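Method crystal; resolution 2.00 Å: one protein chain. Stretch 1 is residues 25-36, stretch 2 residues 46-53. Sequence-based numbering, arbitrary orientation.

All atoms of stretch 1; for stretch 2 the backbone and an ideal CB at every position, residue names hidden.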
ATOM      1  N   HIS A  25     -20.438  -5.485  -4.745  1.00 32.01           N
ATOM      2  CA  HIS A  25     -20.315  -4.095  -4.378  1.00 33.28           C
ATOM      3  C   HIS A  25     -20.679  -3.965  -2.909  1.00 35.18           C
ATOM      4  O   HIS A  25     -21.580  -4.651  -2.416  1.00 32.08           O
ATOM      5  CB  HIS A  25     -21.250  -3.201  -5.189  1.00 35.68           C
ATOM      6  CG  HIS A  25     -21.476  -1.874  -4.541  1.00 35.63           C
ATOM      7  ND1 HIS A  25     -20.618  -0.811  -4.713  1.00 38.13           N
ATOM      8  CD2 HIS A  25     -22.426  -1.456  -3.670  1.00 37.87           C
ATOM      9  CE1 HIS A  25     -21.038   0.214  -3.992  1.00 35.06           C
ATOM     10  NE2 HIS A  25     -22.137  -0.149  -3.353  1.00 41.44           N
ATOM     11  N   PHE A  26     -19.991  -3.063  -2.220  1.00 35.13           N
ATOM     12  CA  PHE A  26     -20.143  -2.908  -0.784  1.00 31.58           C
ATOM     13  C   PHE A  26     -19.958  -1.443  -0.385  1.00 35.84           C
ATOM     14  O   PHE A  26     -19.045  -0.777  -0.871  1.00 30.04           O
ATOM     15  CB  PHE A  26     -19.098  -3.808  -0.097  1.00 33.16           C
ATOM     16  CG  PHE A  26     -19.062  -3.695   1.402  1.00 36.49           C
ATOM     17  CD1 PHE A  26     -19.955  -4.417   2.187  1.00 40.59           C
ATOM     18  CD2 PHE A  26     -18.099  -2.917   2.035  1.00 36.07           C
ATOM     19  CE1 PHE A  26     -19.913  -4.334   3.579  1.00 33.92           C
ATOM     20  CE2 PHE A  26     -18.054  -2.826   3.427  1.00 37.44           C
ATOM     21  CZ  PHE A  26     -18.959  -3.535   4.195  1.00 36.26           C
ATOM     22  N   ASN A  27     -20.834  -0.944   0.487  1.00 35.14           N
ATOM     23  CA  ASN A  27     -20.690   0.387   1.085  1.00 38.54           C
ATOM     24  C   ASN A  27     -21.424   0.448   2.418  1.00 44.07           C
ATOM     25  O   ASN A  27     -22.552   0.935   2.487  1.00 47.25           O
ATOM     26  CB  ASN A  27     -21.250   1.505   0.182  1.00 35.83           C
ATOM     27  CG  ASN A  27     -20.957   2.922   0.739  1.00 41.33           C
ATOM     28  OD1 ASN A  27     -20.707   3.091   1.940  1.00 45.89           O
ATOM     29  ND2 ASN A  27     -20.977   3.931  -0.133  1.00 36.92           N
ATOM     30  N   GLU A  28     -20.794  -0.066   3.463  1.00 45.34           N
ATOM     31  CA  GLU A  28     -21.278   0.102   4.830  1.00 46.68           C
ATOM     32  C   GLU A  28     -20.241   0.940   5.486  1.00 50.63           C
ATOM     33  O   GLU A  28     -20.170   1.068   6.712  1.00 57.31           O
ATOM     34  CB  GLU A  28     -21.350  -1.238   5.536  1.00 44.72           C
ATOM     35  CG  GLU A  28     -22.344  -2.157   4.876  1.00 50.24           C
ATOM     36  CD  GLU A  28     -23.692  -1.491   4.725  1.00 49.40           C
ATOM     37  OE1 GLU A  28     -24.103  -0.786   5.679  1.00 48.83           O
ATOM     38  OE2 GLU A  28     -24.324  -1.657   3.654  1.00 52.67           O
ATOM     39  N   THR A  29     -19.428   1.517   4.620  1.00 48.60           N
ATOM     40  CA  THR A  29     -18.153   2.035   5.001  1.00 51.73           C
ATOM     41  C   THR A  29     -18.313   3.367   5.663  1.00 54.98           C
ATOM     42  O   THR A  29     -18.887   4.297   5.083  1.00 55.10           O
ATOM     43  CB  THR A  29     -17.251   2.187   3.774  1.00 46.02           C
ATOM     44  OG1 THR A  29     -16.907   0.888   3.281  1.00 43.02           O
ATOM     45  CG2 THR A  29     -15.991   2.950   4.126  1.00 44.32           C
ATOM     46  N   SER A  30     -17.829   3.436   6.898  1.00 54.03           N
ATOM     47  CA  SER A  30     -17.529   4.706   7.520  1.00 54.15           C
ATOM     48  C   SER A  30     -16.159   5.112   6.987  1.00 52.67           C
ATOM     49  O   SER A  30     -15.175   4.393   7.187  1.00 51.03           O
ATOM     50  CB  SER A  30     -17.509   4.565   9.040  1.00 56.62           C
ATOM     51  OG  SER A  30     -16.628   3.537   9.456  1.00 55.25           O
ATOM     52  N   GLY A  31     -16.113   6.234   6.268  1.00 48.21           N
ATOM     53  CA  GLY A  31     -14.878   6.720   5.680  1.00 46.14           C
ATOM     54  C   GLY A  31     -14.641   6.265   4.240  1.00 43.95           C
ATOM     55  O   GLY A  31     -15.530   5.738   3.568  1.00 44.31           O
ATOM     56  N   ASP A  32     -13.420   6.487   3.773  1.00 37.24           N
ATOM     57  CA  ASP A  32     -13.006   6.052   2.464  1.00 35.49           C
ATOM     58  C   ASP A  32     -12.150   4.816   2.613  1.00 32.47           C
ATOM     59  O   ASP A  32     -11.254   4.793   3.436  1.00 26.04           O
ATOM     60  CB  ASP A  32     -12.179   7.152   1.791  1.00 40.18           C
ATOM     61  CG  ASP A  32     -13.019   8.347   1.377  1.00 42.24           C
ATOM     62  OD1 ASP A  32     -14.235   8.172   1.175  1.00 39.42           O
ATOM     63  OD2 ASP A  32     -12.452   9.458   1.254  1.00 45.36           O
ATOM     64  N   THR A  33     -12.400   3.790   1.804  1.00 30.15           N
ATOM     65  CA  THR A  33     -11.550   2.619   1.845  1.00 30.48           C
ATOM     66  C   THR A  33     -10.207   2.944   1.196  1.00 30.55           C
ATOM     67  O   THR A  33     -10.140   3.301   0.004  1.00 29.03           O
ATOM     68  CB  THR A  33     -12.213   1.413   1.193  1.00 30.93           C
ATOM     69  OG1 THR A  33     -13.466   1.168   1.847  1.00 28.71           O
ATOM     70  CG2 THR A  33     -11.320   0.152   1.321  1.00 27.48           C
ATOM     71  N   VAL A  34      -9.150   2.809   1.998  1.00 24.87           N
ATOM     72  CA  VAL A  34      -7.793   3.110   1.574  1.00 31.19           C
ATOM     73  C   VAL A  34      -6.764   1.968   1.724  1.00 29.70           C
ATOM     74  O   VAL A  34      -5.603   2.172   1.415  1.00 23.89           O
ATOM     75  CB  VAL A  34      -7.261   4.346   2.309  1.00 31.37           C
ATOM     76  CG1 VAL A  34      -8.174   5.534   2.014  1.00 35.95           C
ATOM     77  CG2 VAL A  34      -7.125   4.071   3.829  1.00 29.36           C
ATOM     78  N   CYS A  35      -7.174   0.791   2.191  1.00 25.11           N
ATOM     79  CA  CYS A  35      -6.370  -0.422   1.993  1.00 27.34           C
ATOM     80  C   CYS A  35      -7.236  -1.669   1.838  1.00 29.81           C
ATOM     81  O   CYS A  35      -8.360  -1.734   2.333  1.00 26.81           O
ATOM     82  CB  CYS A  35      -5.354  -0.670   3.117  1.00 32.78           C
ATOM     83  SG  CYS A  35      -5.615   0.218   4.623  1.00 41.02           S
ATOM     84  N   VAL A  36      -6.681  -2.647   1.141  1.00 24.71           N
ATOM     85  CA  VAL A  36      -7.343  -3.904   0.864  1.00 26.09           C
ATOM     86  C   VAL A  36      -6.262  -4.968   0.906  1.00 27.67           C
ATOM     87  O   VAL A  36      -5.139  -4.736   0.448  1.00 25.72           O
ATOM     88  CB  VAL A  36      -7.958  -3.941  -0.564  1.00 27.99           C
ATOM     89  CG1 VAL A  36      -8.662  -5.275  -0.784  1.00 28.38           C
ATOM     90  CG2 VAL A  36      -8.920  -2.745  -0.803  1.00 28.53           C
ATOM     91  N   UNK A  46      -9.633  -8.330   3.321  1.00 19.53           N
ATOM     92  CA  UNK A  46      -9.934  -7.374   4.368  1.00 22.68           C
ATOM     93  C   UNK A  46      -9.882  -5.951   3.833  1.00 25.92           C
ATOM     94  O   UNK A  46      -9.088  -5.641   2.946  1.00 26.05           O
ATOM     95  CB  UNK A  46      -8.961  -7.539   5.537  1.00 22.68           C
ATOM     96  N   UNK A  47     -10.730  -5.091   4.393  1.00 27.21           N
ATOM     97  CA  UNK A  47     -10.878  -3.710   3.946  1.00 28.20           C
ATOM     98  C   UNK A  47     -10.649  -2.772   5.110  1.00 26.93           C
ATOM     99  O   UNK A  47     -11.297  -2.912   6.140  1.00 27.01           O
ATOM    100  CB  UNK A  47     -12.259  -3.475   3.331  1.00 28.20           C
ATOM    101  N   UNK A  48      -9.755  -1.798   4.940  1.00 23.70           N
ATOM    102  CA  UNK A  48      -9.575  -0.755   5.921  1.00 24.02           C
ATOM    103  C   UNK A  48      -9.917   0.609   5.372  1.00 25.16           C
ATOM    104  O   UNK A  48      -9.501   0.951   4.268  1.00 31.51           O
ATOM    105  CB  UNK A  48      -8.135  -0.762   6.438  1.00 24.02           C
ATOM    106  N   UNK A  49     -10.647   1.403   6.145  1.00 24.90           N
ATOM    107  CA  UNK A  49     -11.029   2.736   5.701  1.00 30.78           C
ATOM    108  C   UNK A  49     -10.667   3.819   6.701  1.00 31.31           C
ATOM    109  O   UNK A  49     -10.201   3.538   7.825  1.00 32.18           O
ATOM    110  CB  UNK A  49     -12.533   2.780   5.424  1.00 30.78           C
ATOM    111  N   UNK A  50     -10.876   5.067   6.293  1.00 30.64           N
ATOM    112  CA  UNK A  50     -10.494   6.187   7.145  1.00 36.28           C
ATOM    113  C   UNK A  50     -11.574   6.497   8.191  1.00 40.53           C
ATOM    114  O   UNK A  50     -12.670   5.944   8.156  1.00 39.90           O
ATOM    115  CB  UNK A  50     -10.222   7.426   6.289  1.00 36.28           C
ATOM    116  N   UNK A  51     -11.243   7.375   9.131  1.00 40.57           N
ATOM    117  CA  UNK A  51     -12.221   7.933  10.041  1.00 40.65           C
ATOM    118  C   UNK A  51     -12.957   8.998   9.264  1.00 52.78           C
ATOM    119  O   UNK A  51     -12.422   9.538   8.292  1.00 56.76           O
ATOM    120  CB  UNK A  51     -11.578   8.492  11.312  1.00 40.65           C
ATOM    121  N   UNK A  52     -14.171   9.328   9.676  1.00 61.10           N
ATOM    122  CA  UNK A  52     -14.755  10.591   9.229  1.00 63.79           C
ATOM    123  C   UNK A  52     -15.179  11.415  10.438  1.00 61.83           C
ATOM    124  O   UNK A  52     -16.042  11.017  11.221  1.00 63.56           O
ATOM    125  CB  UNK A  52     -15.947  10.344   8.302  1.00 63.79           C
ATOM    126  N   UNK A  53     -14.528  12.566  10.555  1.00 64.28           N
ATOM    127  CA  UNK A  53     -14.376  13.303  11.809  1.00 66.18           C
ATOM    128  C   UNK A  53     -15.675  13.763  12.482  1.00 67.53           C
ATOM    129  O   UNK A  53     -15.730  13.881  13.709  1.00 69.53           O
ATOM    130  CB  UNK A  53     -13.504  14.533  11.548  1.00 66.18           C
TER

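Residues 46-49 run antiparallel to strand 33-36, and the visible backbone narrows the choice at some positions more than at others. At position 46 the CA-to-CB bond points sideways, and no atom of stretch 1 lies within 5.5 Å of the ideal CB. Stretch 1 therefore sets little preference here. The deposited residue is Ala46, which contributes mainly through its backbone: its O lies 3.2 Å from Val36 CA in a CA-H...O contact.

Position 47 pairs with Val36, and its CB projects to the same face of the sheet as the side chains of Thr33 and Val36. The ideal CB is 4.3 Å from Thr33 CG2 and 5.4 Å from Val36 CG2, and the ring of Phe26 lies farther out on this side. Such surroundings favour an apolar side chain long enough to reach past the backbone; leucine, isoleucine or methionine would all be reasonable. It is Leu47, with chi1 m and chi2 t. Its CD1 reaches 3.9 Å from Phe26 CD2, approaching the ring obliquely, while CD2 lies 4.0 Å from Val36 CG2, so the two methyls bridge separate parts of stretch 1.

Position 48 pairs with Cys35, and a CB here would point to the face that carries the Cys35 side chain. It would sit only 3.3 Å from Cys35 SG, which is tight; glycine suits best, although the extended backbone angles do not demand it. Gly48 is found. Its N donates to Cys35 O at 3.0 Å, and its O accepts from both Val34 N (3.0 Å) and Cys35 N (3.1 Å). This double acceptance accompanies the beta bulge, where the register shifts by one between Thr33 and Cys35.

At position 49, opposite Thr33, the CB is directed into a narrow space, 3.1 Å from Asp32 O, 3.6 Å from Ser30 O and 3.7 Å from Thr29 CG2. A small residue is favoured, and a short donor could use the Ser30 carbonyl; alanine would fit but leave that acceptor unused by this position. The residue is Ser49, chi1 p, whose OG donates to Ser30 O at 2.8 Å.

Position 50 has a sideways CB, yet Asp32 N is an available donor and Val34 CG1 offers an apolar surface 5.1 Å from the ideal CB. Serine or threonine could accept from the amide, with threonine also supplying a methyl. Thr50, chi1 p, does both: Asp32 N donates to Thr50 OG1 at 3.1 Å with a nearly straight angle of 175°, and CG2 lies 3.7 Å from Val34 CG1. The Thr50 backbone N donates in turn to Asp32 O at 2.9 Å.

Position 51 points away and is unconstrained by stretch 1; it is Ala51. At position 52 the CB points toward Gly31, 4.6 Å from its N, leaving room for many side chains with a flexible aliphatic portion. Gln52 lays its CG 3.6 Å from Gly31 CA. Position 53 is out of reach, and Asp53 is poorly ordered.

Stretch 2, residues 46-53: ALGSTAQD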
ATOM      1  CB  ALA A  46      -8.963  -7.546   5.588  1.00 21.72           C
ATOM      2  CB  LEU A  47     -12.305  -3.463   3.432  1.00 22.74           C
ATOM      3  CG  LEU A  47     -12.877  -4.410   2.379  1.00 29.47           C
ATOM      4  CD1 LEU A  47     -14.374  -4.085   2.132  1.00 35.08           C
ATOM      5  CD2 LEU A  47     -12.096  -4.329   1.070  1.00 22.55           C
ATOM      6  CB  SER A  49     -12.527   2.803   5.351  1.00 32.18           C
ATOM      7  OG  SER A  49     -13.341   2.363   6.414  1.00 35.29           O
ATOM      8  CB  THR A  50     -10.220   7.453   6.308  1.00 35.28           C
ATOM      9  OG1 THR A  50     -11.428   7.875   5.673  1.00 37.70           O
ATOM     10  CG2 THR A  50      -9.153   7.183   5.233  1.00 34.16           C
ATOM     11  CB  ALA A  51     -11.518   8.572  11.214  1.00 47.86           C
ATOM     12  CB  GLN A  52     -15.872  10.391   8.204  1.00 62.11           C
ATOM     13  CG  GLN A  52     -15.334  10.143   6.781  1.00 65.00           C
ATOM     14  CD  GLN A  52     -14.105  11.001   6.433  1.00 65.27           C
ATOM     15  OE1 GLN A  52     -13.987  12.152   6.868  1.00 66.76           O
ATOM     16  NE2 GLN A  52     -13.183  10.434   5.650  1.00 59.05           N
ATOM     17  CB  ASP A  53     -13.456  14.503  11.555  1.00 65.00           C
ATOM     18  CG  ASP A  53     -12.144  14.097  10.885  1.00 71.70           C
ATOM     19  OD1 ASP A  53     -11.575  13.055  11.283  1.00 72.28           O
ATOM     20  OD2 ASP A  53     -11.689  14.799   9.952  1.00 71.36           O
TER
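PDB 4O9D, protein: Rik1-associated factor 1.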